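Local coordinates for protein CEP104 (Gallus gallus, PDB 5JO8) that is a centriolar protein whose TOG domain, the part crystallised here, probably binds tubulin and so links the protein to microtubules, at residues A[24-29]-A[48-53]; A[93-98]-A[137-142]; A[176-181]-A[195-200]; A[217-222]-A[236-241]. One frame throughout, in Å; residues are numbered along the deposited sequence. Where two conformers were deposited one is given.

Contact 1. Residues A[24-29]-A[48-53]; sequences EPLSEK and GAYSKS
Glu24, in the loop ahead of helix 28-33, reaches the turn that follows helix 43-49 at the N-terminal end of this helical-repeat TOG domain. Its carboxylate engages two consecutive residues. OE1 accepts the backbone N-H of Lys52, with Glu24 OE1 to Lys52 N at 2.6 Å and an N-H...O angle of 158°, while Ser51 OG donates to Glu24 OE2 over 3.1 Å. Both donors lie on the syn side of their oxygens, tilted out of the carboxylate plane, a two-oxygen grip that limits rotation of the group. The bend at chi2 (-91°) brings the carboxylate across to the turn. An alanine at this position would remove both acceptors and would probably leave both the Lys52 N-H and the Ser51 hydroxyl without this partner, and the N-terminal loop less firmly held. Two residues on, Leu26 turns its CD2 methyl obliquely onto the base of the Tyr50 side chain, 3.5 Å from Tyr50 CB, and its side chain also touches Val46 of helix 43-49. The tyrosine hydroxyl is hydrogen-bonded to Glu33. The serine gripped by Glu24 also forms an ST turn, Ser51 OG accepting from Ser53 N at 2.8 Å.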
loop_
_atom_site.group_PDB
_atom_site.type_symbol
_atom_site.label_atom_id
_atom_site.label_comp_id
_atom_site.label_asym_id
_atom_site.label_seq_id
_atom_site.Cartn_x
_atom_site.Cartn_y
_atom_site.Cartn_z
ATOM N N GLU A 24 9.508 -23.557 17.539
ATOM C CA GLU A 24 9.326 -23.360 18.972
ATOM C C GLU A 24 7.851 -23.138 19.302
ATOM O O GLU A 24 7.073 -22.719 18.439
ATOM C CB GLU A 24 10.177 -22.193 19.476
ATOM C CG GLU A 24 9.805 -20.858 18.888
ATOM C CD GLU A 24 10.585 -20.535 17.629
ATOM O OE1 GLU A 24 10.858 -19.337 17.405
ATOM O OE2 GLU A 24 10.924 -21.465 16.867
ATOM N N PRO A 25 7.454 -23.435 20.549
ATOM C CA PRO A 25 6.046 -23.284 20.920
ATOM C C PRO A 25 5.588 -21.832 20.841
ATOM O O PRO A 25 6.388 -20.916 21.044
ATOM C CB PRO A 25 6.014 -23.780 22.371
ATOM C CG PRO A 25 7.405 -23.606 22.862
ATOM C CD PRO A 25 8.269 -23.919 21.679
ATOM N N LEU A 26 4.313 -21.644 20.524
ATOM C CA LEU A 26 3.695 -20.324 20.492
ATOM C C LEU A 26 3.556 -19.768 21.904
ATOM O O LEU A 26 3.125 -20.474 22.815
ATOM C CB LEU A 26 2.313 -20.400 19.836
ATOM C CG LEU A 26 2.257 -20.635 18.324
ATOM C CD1 LEU A 26 0.831 -20.862 17.861
ATOM C CD2 LEU A 26 2.869 -19.455 17.583
ATOM N N SER A 27 3.920 -18.500 22.078
ATOM C CA SER A 27 3.702 -17.807 23.344
ATOM C C SER A 27 2.213 -17.787 23.652
ATOM O O SER A 27 1.383 -18.006 22.768
ATOM C CB SER A 27 4.214 -16.370 23.265
ATOM O OG SER A 27 3.266 -15.538 22.617
ATOM N N GLU A 28 1.865 -17.523 24.907
ATOM C CA GLU A 28 0.461 -17.455 25.295
ATOM C C GLU A 28 -0.241 -16.317 24.560
ATOM O O GLU A 28 -1.419 -16.417 24.218
ATOM C CB GLU A 28 0.324 -17.271 26.807
ATOM C CG GLU A 28 0.795 -18.463 27.622
ATOM C CD GLU A 28 0.670 -18.230 29.115
ATOM O OE1 GLU A 28 0.579 -17.055 29.528
ATOM O OE2 GLU A 28 0.662 -19.223 29.874
ATOM N N LYS A 29 0.499 -15.240 24.319
ATOM C CA LYS A 29 -0.003 -14.097 23.566
ATOM C C LYS A 29 -0.418 -14.536 22.160
ATOM O O LYS A 29 -1.501 -14.193 21.684
ATOM C CB LYS A 29 1.081 -13.020 23.493
ATOM C CG LYS A 29 0.595 -11.623 23.140
ATOM C CD LYS A 29 1.703 -10.605 23.384
ATOM C CE LYS A 29 1.231 -9.177 23.152
ATOM N NZ LYS A 29 0.953 -8.898 21.716
ATOM N N GLY A 48 5.173 -22.340 12.872
ATOM C CA GLY A 48 6.182 -22.047 11.866
ATOM C C GLY A 48 6.187 -20.577 11.470
ATOM O O GLY A 48 7.240 -19.942 11.413
ATOM N N ALA A 49 5.007 -20.027 11.206
ATOM C CA ALA A 49 4.887 -18.612 10.835
ATOM C C ALA A 49 5.421 -17.660 11.913
ATOM O O ALA A 49 5.906 -16.567 11.606
ATOM C CB ALA A 49 3.433 -18.269 10.496
ATOM N N TYR A 50 5.326 -18.071 13.175
ATOM C CA TYR A 50 5.780 -17.240 14.291
ATOM C C TYR A 50 7.213 -17.557 14.709
ATOM O O TYR A 50 7.734 -16.941 15.640
ATOM C CB TYR A 50 4.866 -17.421 15.508
ATOM C CG TYR A 50 3.596 -16.590 15.511
ATOM C CD1 TYR A 50 2.566 -16.852 14.622
ATOM C CD2 TYR A 50 3.413 -15.571 16.435
ATOM C CE1 TYR A 50 1.404 -16.106 14.636
ATOM C CE2 TYR A 50 2.258 -14.816 16.452
ATOM C CZ TYR A 50 1.255 -15.087 15.550
ATOM O OH TYR A 50 0.090 -14.347 15.556
ATOM N N SER A 51 7.846 -18.507 14.028
ATOM C CA SER A 51 9.167 -18.992 14.433
ATOM C C SER A 51 10.257 -17.922 14.339
ATOM O O SER A 51 10.209 -17.037 13.487
ATOM C CB SER A 51 9.573 -20.207 13.597
ATOM O OG SER A 51 10.923 -20.580 13.850
ATOM N N LYS A 52 11.247 -18.021 15.218
ATOM C CA LYS A 52 12.410 -17.146 15.138
ATOM C C LYS A 52 13.321 -17.573 13.987
ATOM O O LYS A 52 14.212 -16.831 13.578
ATOM C CB LYS A 52 13.165 -17.119 16.470
ATOM C CG LYS A 52 12.410 -16.404 17.588
ATOM C CD LYS A 52 12.108 -14.958 17.215
ATOM C CE LYS A 52 11.194 -14.295 18.236
ATOM N NZ LYS A 52 9.862 -14.960 18.307
ATOM N N SER A 53 13.077 -18.765 13.455
ATOM C CA SER A 53 13.814 -19.266 12.306
ATOM C C SER A 53 13.161 -18.805 11.000
ATOM O O SER A 53 12.009 -19.137 10.722
ATOM C CB SER A 53 13.868 -20.794 12.355
ATOM O OG SER A 53 14.207 -21.327 11.089
#

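Contact 2. Residues A[93-98]-A[137-142]; sequences RAIKDI and PGLLSR
Arg142 NH1 is shared by two backbone carbonyls of the turn that follows helix 77-94, joining it to helix 125-142 in the helical array of the TOG domain. Arg142 NH1 donates to Ile95 O at 2.8 Å, with an N-H...O angle of 159° and the oxygen lying in the guanidinium plane. The second bond, from Arg142 NH1 to Asp97 O at 3.0 Å, is less regular, since the donor stands above that carbonyl's plane, 50° out of it. Lys96 O, of the residue between them in sequence, lies over one face of the guanidinium. Bends at chi2 (-49°) and chi3 fold the arginine chain back so that Arg142 CD passes 3.3 Å from Ile95 O. Residues Ala94 to Asp97 form a type I beta turn, which carries both acceptors. In the apolar half of the contact, Ile95 CG2 rests on the helix backbone at Gly138 C, 3.5 Å away, and Ile95 CD1 meets Leu139 CG at 4.0 Å. Leu139 also touches Ile158 and Met161 of helix 148-163, and Phe103 makes a cation-pi contact with Arg142. A leucine in place of Arg142 would probably leave the carbonyls of Ile95 and Asp97 without this shared donor and the turn less tied to helix 125-142. With neutral carbonyls as its acceptors here, the cationic head group ties this turn to helix 125-142 through backbone oxygens, without forming an ion pair with the turn.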
loop_
_atom_site.group_PDB
_atom_site.type_symbol
_atom_site.label_atom_id
_atom_site.label_comp_id
_atom_site.label_asym_id
_atom_site.label_seq_id
_atom_site.Cartn_x
_atom_site.Cartn_y
_atom_site.Cartn_z
ATOM N N ARG A 93 1.236 -10.027 9.205
ATOM C CA ARG A 93 2.410 -10.189 10.060
ATOM C C ARG A 93 3.698 -10.224 9.251
ATOM O O ARG A 93 4.683 -9.559 9.596
ATOM C CB ARG A 93 2.320 -11.505 10.847
ATOM C CG ARG A 93 1.232 -11.557 11.895
ATOM C CD ARG A 93 1.420 -12.797 12.780
ATOM N NE ARG A 93 2.641 -12.709 13.590
ATOM C CZ ARG A 93 3.785 -13.340 13.332
ATOM N NH1 ARG A 93 3.899 -14.143 12.278
ATOM N NH2 ARG A 93 4.825 -13.173 14.140
ATOM N N ALA A 94 3.697 -11.019 8.187
ATOM C CA ALA A 94 4.912 -11.287 7.422
ATOM C C ALA A 94 5.362 -10.118 6.540
ATOM O O ALA A 94 6.524 -10.058 6.118
ATOM C CB ALA A 94 4.748 -12.551 6.604
ATOM N N ILE A 95 4.450 -9.184 6.285
ATOM C CA ILE A 95 4.778 -7.957 5.561
ATOM C C ILE A 95 5.797 -7.146 6.352
ATOM O O ILE A 95 6.570 -6.385 5.764
ATOM C CB ILE A 95 3.495 -7.170 5.191
ATOM C CG1 ILE A 95 2.875 -7.772 3.936
ATOM C CG2 ILE A 95 3.780 -5.688 4.950
ATOM C CD1 ILE A 95 1.443 -7.306 3.673
ATOM N N LYS A 96 5.823 -7.335 7.673
ATOM C CA LYS A 96 6.825 -6.684 8.535
ATOM C C LYS A 96 8.181 -7.405 8.587
ATOM O O LYS A 96 9.106 -6.918 9.240
ATOM C CB LYS A 96 6.317 -6.570 9.974
ATOM C CG LYS A 96 4.952 -5.930 10.166
ATOM C CD LYS A 96 4.599 -5.930 11.653
ATOM C CE LYS A 96 3.378 -5.078 11.964
ATOM N NZ LYS A 96 2.159 -5.572 11.270
ATOM N N ASP A 97 8.323 -8.545 7.918
ATOM C CA ASP A 97 9.525 -9.348 8.111
ATOM C C ASP A 97 10.799 -8.716 7.571
ATOM O O ASP A 97 10.835 -8.208 6.458
ATOM C CB ASP A 97 9.358 -10.747 7.536
ATOM C CG ASP A 97 10.159 -11.772 8.298
ATOM O OD1 ASP A 97 11.388 -11.850 8.083
ATOM O OD2 ASP A 97 9.564 -12.479 9.134
ATOM N N ILE A 98 11.855 -8.808 8.370
ATOM C CA ILE A 98 13.151 -8.244 8.017
ATOM C C ILE A 98 13.844 -9.094 6.957
ATOM O O ILE A 98 14.701 -8.599 6.226
ATOM C CB ILE A 98 14.018 -8.073 9.281
ATOM C CG1 ILE A 98 15.173 -7.103 9.031
ATOM C CG2 ILE A 98 14.535 -9.417 9.766
ATOM C CD1 ILE A 98 15.855 -6.648 10.309
ATOM N N PRO A 137 -1.492 -0.777 4.650
ATOM C CA PRO A 137 -0.745 0.044 5.619
ATOM C C PRO A 137 0.635 -0.521 5.938
ATOM O O PRO A 137 1.620 0.226 6.009
ATOM C CB PRO A 137 -1.634 0.011 6.855
ATOM C CG PRO A 137 -3.015 -0.158 6.297
ATOM C CD PRO A 137 -2.834 -1.118 5.155
ATOM N N GLY A 138 0.727 -1.835 6.095
ATOM C CA GLY A 138 2.009 -2.457 6.331
ATOM C C GLY A 138 2.953 -2.336 5.148
ATOM O O GLY A 138 4.164 -2.143 5.319
ATOM N N LEU A 139 2.416 -2.470 3.939
ATOM C CA LEU A 139 3.241 -2.349 2.736
ATOM C C LEU A 139 3.788 -0.933 2.648
ATOM O O LEU A 139 4.969 -0.727 2.334
ATOM C CB LEU A 139 2.429 -2.675 1.488
ATOM C CG LEU A 139 2.058 -4.148 1.339
ATOM C CD1 LEU A 139 0.964 -4.292 0.312
ATOM C CD2 LEU A 139 3.292 -4.959 0.931
ATOM N N LEU A 140 2.936 0.031 2.957
ATOM C CA LEU A 140 3.375 1.430 2.946
ATOM C C LEU A 140 4.475 1.682 3.965
ATOM O O LEU A 140 5.411 2.437 3.696
ATOM C CB LEU A 140 2.196 2.388 3.140
ATOM C CG LEU A 140 1.470 2.637 1.821
ATOM C CD1 LEU A 140 0.135 3.313 2.063
ATOM C CD2 LEU A 140 2.331 3.496 0.888
ATOM N N SER A 141 4.361 1.071 5.137
ATOM C CA SER A 141 5.401 1.200 6.156
ATOM C C SER A 141 6.764 0.758 5.641
ATOM O O SER A 141 7.770 1.386 5.947
ATOM C CB SER A 141 5.037 0.404 7.414
ATOM O OG SER A 141 4.033 1.065 8.157
ATOM N N ARG A 142 6.798 -0.313 4.855
ATOM C CA ARG A 142 8.061 -0.849 4.352
ATOM C C ARG A 142 8.689 0.086 3.321
ATOM O O ARG A 142 9.885 0.029 3.091
ATOM C CB ARG A 142 7.893 -2.246 3.742
ATOM C CG ARG A 142 7.259 -3.287 4.675
ATOM C CD ARG A 142 7.894 -3.329 6.065
ATOM N NE ARG A 142 9.346 -3.516 6.037
ATOM C CZ ARG A 142 9.963 -4.686 5.902
ATOM N NH1 ARG A 142 9.267 -5.807 5.764
ATOM N NH2 ARG A 142 11.290 -4.737 5.893
#

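Contact 3. Residues A[176-181]-A[195-200]; sequences HLVQLL and ELVECL
The end of the short helix 173-177 packs against the long helix 187-204 through Leu177, which is buried and sends its two methyls to different residues. CD1 of Leu177 meets Leu200 CD1 at 3.5 Å, a methyl-to-methyl approach, whereas Leu177 CD2 lies 4.0 Å from Leu196 CD1. In both pairs the side chains cross at about a right angle. Leu196 and Leu200 are one helical turn apart, so the fork of Leu177 spans that turn. Val197 lies on the same helix surface: its chi1 of 172° sets CG1 anti to the backbone N and CG2 beside that N, which puts Val197 CG2 3.5 Å from Leu177 O and 3.9 Å from Leu177 CB. This is helix-to-helix packing within the layered helical repeats of a TOG domain, and it continues on both flanks, Leu177 touching Leu140 of helix 125-142 and Val197 touching Ile238 of helix 229-245. The chain leaves helical geometry at Val178, whose psi is 10°, and its CG1 adds a more distant contact, 4.3 Å from Val197 CG2. Arg193, a turn before Val197, secures the departing chain by donating to the carbonyl oxygens of Leu177, Gln179 and Leu180; Val178 itself also packs on Phe219 of helix 213-223.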
loop_
_atom_site.group_PDB
_atom_site.type_symbol
_atom_site.label_atom_id
_atom_site.label_comp_id
_atom_site.label_asym_id
_atom_site.label_seq_id
_atom_site.Cartn_x
_atom_site.Cartn_y
_atom_site.Cartn_z
ATOM N N HIS A 176 -5.899 5.852 -0.122
ATOM C CA HIS A 176 -4.942 5.639 0.956
ATOM C C HIS A 176 -3.685 6.486 0.731
ATOM O O HIS A 176 -3.152 7.078 1.665
ATOM C CB HIS A 176 -4.552 4.165 1.020
ATOM C CG HIS A 176 -4.184 3.695 2.392
ATOM N ND1 HIS A 176 -3.036 4.100 3.038
ATOM C CD2 HIS A 176 -4.810 2.844 3.238
ATOM C CE1 HIS A 176 -2.971 3.522 4.225
ATOM N NE2 HIS A 176 -4.038 2.757 4.371
ATOM N N LEU A 177 -3.219 6.527 -0.513
ATOM C CA LEU A 177 -1.987 7.251 -0.848
ATOM C C LEU A 177 -2.055 8.771 -0.665
ATOM O O LEU A 177 -1.021 9.397 -0.412
ATOM C CB LEU A 177 -1.558 6.928 -2.274
ATOM C CG LEU A 177 -1.025 5.520 -2.535
ATOM C CD1 LEU A 177 -0.761 5.368 -3.995
ATOM C CD2 LEU A 177 0.222 5.179 -1.717
ATOM N N VAL A 178 -3.243 9.357 -0.804
ATOM C CA VAL A 178 -3.401 10.811 -0.666
ATOM C C VAL A 178 -3.786 11.298 0.726
ATOM O O VAL A 178 -4.123 12.464 0.915
ATOM C CB VAL A 178 -4.320 11.414 -1.749
ATOM C CG1 VAL A 178 -3.787 11.110 -3.135
ATOM C CG2 VAL A 178 -5.758 10.936 -1.578
ATOM N N GLN A 179 -3.731 10.407 1.709
ATOM C CA GLN A 179 -4.013 10.829 3.071
ATOM C C GLN A 179 -2.894 11.734 3.579
ATOM O O GLN A 179 -1.787 11.706 3.051
ATOM C CB GLN A 179 -4.231 9.613 3.980
ATOM C CG GLN A 179 -5.493 8.822 3.622
ATOM C CD GLN A 179 -6.710 9.726 3.421
ATOM O OE1 GLN A 179 -7.231 10.304 4.377
ATOM N NE2 GLN A 179 -7.155 9.863 2.169
ATOM N N LEU A 180 -3.200 12.544 4.587
ATOM C CA LEU A 180 -2.274 13.559 5.093
ATOM C C LEU A 180 -0.867 13.023 5.346
ATOM O O LEU A 180 -0.691 11.954 5.928
ATOM C CB LEU A 180 -2.815 14.183 6.383
ATOM C CG LEU A 180 -1.973 15.307 6.993
ATOM C CD1 LEU A 180 -2.323 16.645 6.353
ATOM C CD2 LEU A 180 -2.127 15.365 8.508
ATOM N N LEU A 181 0.125 13.775 4.888
ATOM C CA LEU A 181 1.519 13.485 5.172
ATOM C C LEU A 181 1.990 14.549 6.158
ATOM O O LEU A 181 1.981 15.735 5.838
ATOM C CB LEU A 181 2.333 13.563 3.882
ATOM C CG LEU A 181 3.809 13.182 3.924
ATOM C CD1 LEU A 181 3.978 11.677 4.092
ATOM C CD2 LEU A 181 4.506 13.675 2.665
ATOM N N GLU A 195 6.293 9.966 -4.298
ATOM C CA GLU A 195 6.652 9.344 -5.555
ATOM C C GLU A 195 5.574 8.367 -6.026
ATOM O O GLU A 195 5.308 8.275 -7.225
ATOM C CB GLU A 195 8.003 8.633 -5.438
ATOM C CG GLU A 195 9.177 9.562 -5.274
ATOM C CD GLU A 195 10.467 8.797 -5.053
ATOM O OE1 GLU A 195 10.412 7.662 -4.523
ATOM O OE2 GLU A 195 11.531 9.327 -5.414
ATOM N N LEU A 196 4.977 7.638 -5.088
ATOM C CA LEU A 196 3.868 6.732 -5.410
ATOM C C LEU A 196 2.675 7.475 -5.995
ATOM O O LEU A 196 2.101 7.053 -7.002
ATOM C CB LEU A 196 3.430 5.932 -4.181
ATOM C CG LEU A 196 4.211 4.634 -3.980
ATOM C CD1 LEU A 196 3.960 4.055 -2.599
ATOM C CD2 LEU A 196 3.830 3.628 -5.052
ATOM N N VAL A 197 2.307 8.587 -5.367
ATOM C CA VAL A 197 1.220 9.411 -5.872
ATOM C C VAL A 197 1.578 9.917 -7.268
ATOM O O VAL A 197 0.778 9.795 -8.195
ATOM C CB VAL A 197 0.892 10.588 -4.916
ATOM C CG1 VAL A 197 -0.114 11.538 -5.560
ATOM C CG2 VAL A 197 0.347 10.061 -3.586
ATOM N N GLU A 198 2.782 10.471 -7.427
ATOM C CA GLU A 198 3.162 11.042 -8.708
ATOM C C GLU A 198 3.086 9.986 -9.797
ATOM O O GLU A 198 2.570 10.235 -10.889
ATOM C CB GLU A 198 4.582 11.597 -8.654
ATOM C CG GLU A 198 5.027 12.240 -9.960
ATOM C CD GLU A 198 6.494 12.597 -9.977
ATOM O OE1 GLU A 198 6.850 13.526 -10.728
ATOM O OE2 GLU A 198 7.290 11.948 -9.261
ATOM N N CYS A 199 3.602 8.806 -9.483
ATOM C CA CYS A 199 3.679 7.719 -10.442
ATOM C C CYS A 199 2.292 7.199 -10.809
ATOM O O CYS A 199 1.940 7.098 -11.989
ATOM C CB CYS A 199 4.535 6.593 -9.864
ATOM S SG CYS A 199 4.560 5.074 -10.832
ATOM N N LEU A 200 1.495 6.878 -9.798
ATOM C CA LEU A 200 0.171 6.324 -10.054
ATOM C C LEU A 200 -0.790 7.345 -10.662
ATOM O O LEU A 200 -1.646 6.989 -11.473
ATOM C CB LEU A 200 -0.407 5.667 -8.795
ATOM C CG LEU A 200 0.262 4.327 -8.468
ATOM C CD1 LEU A 200 -0.160 3.826 -7.104
ATOM C CD2 LEU A 200 -0.061 3.307 -9.544
#

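Contact 4. Residues A[217-222]-A[236-241]; sequences MKFATG and LRIIFG
Ile238 is the first residue of 236-241 to bear substantially on 217-222, using two methyls on two partners. Its CG2, anti to the backbone N, lies 4.0 Å from Ala220 CB, while Ile238 CD1 comes to the edge of the Phe219 ring, near the ring plane, 4.4 Å from Phe219 CE2. The ring itself extends to helix 187-204, where it touches Val194 and Val197. Helices 213-223 and 229-245 are a consecutive antiparallel pair of the TOG domain's helical repeat array: the axes of the two segments approach to 9.2 Å and their directions differ by 142°, a marked departure from strict antiparallel alignment. Ala220 and Ile239 give the nearest backbone approach, CA to CA 6.8 Å, and the small methyl of the alanine admits the isoleucine. Ile239 CG1 sits 3.6 Å from Ala220 CB, and the same CG1 faces Met217 SD at 4.0 Å. The methionine chain, bent at chi2 (-54°) and chi3 (-77°), carries its sulfur across the isoleucine at about a right angle. Ile239 CD1 also has a more distant contact with Thr221 CG2, at 4.3 Å, and the residue touches Leu270 and Phe274 of helix 265-276. Thr221 OG1 is turned back to its own helix, donating over 2.7 Å to Met217 O, which also accepts Thr221 N; the two donors arrive from opposite faces of that carbonyl's plane.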
loop_
_atom_site.group_PDB
_atom_site.type_symbol
_atom_site.label_atom_id
_atom_site.label_comp_id
_atom_site.label_asym_id
_atom_site.label_seq_id
_atom_site.Cartn_x
_atom_site.Cartn_y
_atom_site.Cartn_z
ATOM N N MET A 217 -4.747 17.702 -4.738
ATOM C CA MET A 217 -4.316 19.021 -4.295
ATOM C C MET A 217 -4.191 19.119 -2.774
ATOM O O MET A 217 -3.276 19.754 -2.261
ATOM C CB MET A 217 -5.233 20.124 -4.834
ATOM C CG MET A 217 -4.989 20.471 -6.296
ATOM S SD MET A 217 -3.279 20.904 -6.677
ATOM C CE MET A 217 -3.222 22.561 -6.023
ATOM N N LYS A 218 -5.122 18.500 -2.049
ATOM C CA LYS A 218 -5.008 18.492 -0.599
ATOM C C LYS A 218 -3.705 17.807 -0.178
ATOM O O LYS A 218 -2.937 18.333 0.629
ATOM C CB LYS A 218 -6.212 17.807 0.049
ATOM C CG LYS A 218 -6.010 17.550 1.521
ATOM C CD LYS A 218 -7.198 16.844 2.141
ATOM C CE LYS A 218 -8.336 17.808 2.433
ATOM N NZ LYS A 218 -9.205 18.081 1.253
ATOM N N PHE A 219 -3.451 16.639 -0.757
ATOM C CA PHE A 219 -2.224 15.902 -0.463
ATOM C C PHE A 219 -0.962 16.687 -0.825
ATOM O O PHE A 219 -0.070 16.867 0.008
ATOM C CB PHE A 219 -2.220 14.549 -1.183
ATOM C CG PHE A 219 -0.909 13.824 -1.082
ATOM C CD1 PHE A 219 -0.568 13.131 0.069
ATOM C CD2 PHE A 219 0.010 13.862 -2.135
ATOM C CE1 PHE A 219 0.652 12.471 0.170
ATOM C CE2 PHE A 219 1.228 13.204 -2.041
ATOM C CZ PHE A 219 1.549 12.504 -0.893
ATOM N N ALA A 220 -0.898 17.155 -2.069
ATOM C CA ALA A 220 0.295 17.832 -2.579
ATOM C C ALA A 220 0.578 19.125 -1.825
ATOM O O ALA A 220 1.734 19.417 -1.510
ATOM C CB ALA A 220 0.153 18.104 -4.069
ATOM N N THR A 221 -0.461 19.901 -1.523
ATOM C CA THR A 221 -0.221 21.160 -0.833
ATOM C C THR A 221 0.211 20.878 0.607
ATOM O O THR A 221 1.015 21.615 1.182
ATOM C CB THR A 221 -1.426 22.134 -0.896
ATOM O OG1 THR A 221 -2.587 21.516 -0.334
ATOM C CG2 THR A 221 -1.717 22.547 -2.338
ATOM N N GLY A 222 -0.294 19.791 1.179
ATOM C CA GLY A 222 0.187 19.348 2.472
ATOM C C GLY A 222 1.666 19.005 2.420
ATOM O O GLY A 222 2.437 19.397 3.298
ATOM N N LEU A 236 5.666 19.644 -5.815
ATOM C CA LEU A 236 5.599 20.634 -6.884
ATOM C C LEU A 236 5.356 19.989 -8.244
ATOM O O LEU A 236 4.536 20.465 -9.017
ATOM C CB LEU A 236 6.886 21.446 -6.935
ATOM C CG LEU A 236 7.147 22.376 -5.763
ATOM C CD1 LEU A 236 8.593 22.835 -5.831
ATOM C CD2 LEU A 236 6.192 23.560 -5.822
ATOM N N ARG A 237 6.080 18.916 -8.540
ATOM C CA ARG A 237 5.891 18.203 -9.805
ATOM C C ARG A 237 4.460 17.718 -9.977
ATOM O O ARG A 237 3.895 17.780 -11.069
ATOM C CB ARG A 237 6.849 17.018 -9.917
ATOM C CG ARG A 237 8.308 17.426 -9.991
ATOM C CD ARG A 237 9.136 16.385 -10.735
ATOM N NE ARG A 237 9.069 15.055 -10.132
ATOM C CZ ARG A 237 9.935 14.591 -9.235
ATOM N NH1 ARG A 237 10.938 15.356 -8.820
ATOM N NH2 ARG A 237 9.802 13.362 -8.749
ATOM N N ILE A 238 3.860 17.250 -8.884
ATOM C CA ILE A 238 2.491 16.770 -8.921
ATOM C C ILE A 238 1.561 17.925 -9.280
ATOM O O ILE A 238 0.695 17.797 -10.146
ATOM C CB ILE A 238 2.124 16.119 -7.578
ATOM C CG1 ILE A 238 2.799 14.751 -7.434
ATOM C CG2 ILE A 238 0.611 15.974 -7.428
ATOM C CD1 ILE A 238 2.781 14.210 -6.019
ATOM N N ILE A 239 1.766 19.056 -8.620
ATOM C CA ILE A 239 0.937 20.225 -8.862
ATOM C C ILE A 239 1.103 20.750 -10.290
ATOM O O ILE A 239 0.115 21.062 -10.956
ATOM C CB ILE A 239 1.178 21.305 -7.804
ATOM C CG1 ILE A 239 0.700 20.797 -6.441
ATOM C CG2 ILE A 239 0.433 22.601 -8.173
ATOM C CD1 ILE A 239 1.200 21.602 -5.285
ATOM N N PHE A 240 2.344 20.832 -10.765
ATOM C CA PHE A 240 2.597 21.295 -12.127
ATOM C C PHE A 240 1.928 20.373 -13.138
ATOM O O PHE A 240 1.371 20.825 -14.133
ATOM C CB PHE A 240 4.100 21.364 -12.410
ATOM C CG PHE A 240 4.790 22.541 -11.781
ATOM C CD1 PHE A 240 4.211 23.803 -11.806
ATOM C CD2 PHE A 240 6.025 22.394 -11.174
ATOM C CE1 PHE A 240 4.858 24.895 -11.235
ATOM C CE2 PHE A 240 6.677 23.478 -10.603
ATOM C CZ PHE A 240 6.090 24.729 -10.629
ATOM N N GLY A 241 1.985 19.073 -12.877
ATOM C CA GLY A 241 1.319 18.104 -13.727
ATOM C C GLY A 241 -0.174 18.365 -13.819
ATOM O O GLY A 241 -0.758 18.373 -14.906
#

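Overall arrangement
From the N terminus, the four contacts close one after another; none nests in or crosses another. Contact 1 returns the leading loop to the turn after helix 43-49, enclosing 18 residues. Contact 2 makes the longest closure, 38 residues, joining the end of helix 77-94 to helix 125-142. Contact 3 closes 13 residues, tying the end of helix 173-177 to helix 187-204; contact 4 closes another 13, pairing helices 213-223 and 229-245. Neighbours touch: Arg93 of contact 2 meets Ala49 and Tyr50 of contact 1, Pro137 and Leu140 of contact 2 pack on His176 of contact 3, and Glu198 forms a salt bridge with Arg237 of contact 4. Contacts 1 and 4, centres about 45 Å apart, lie on opposite sides of the chain's centre, consistent with an elongated array.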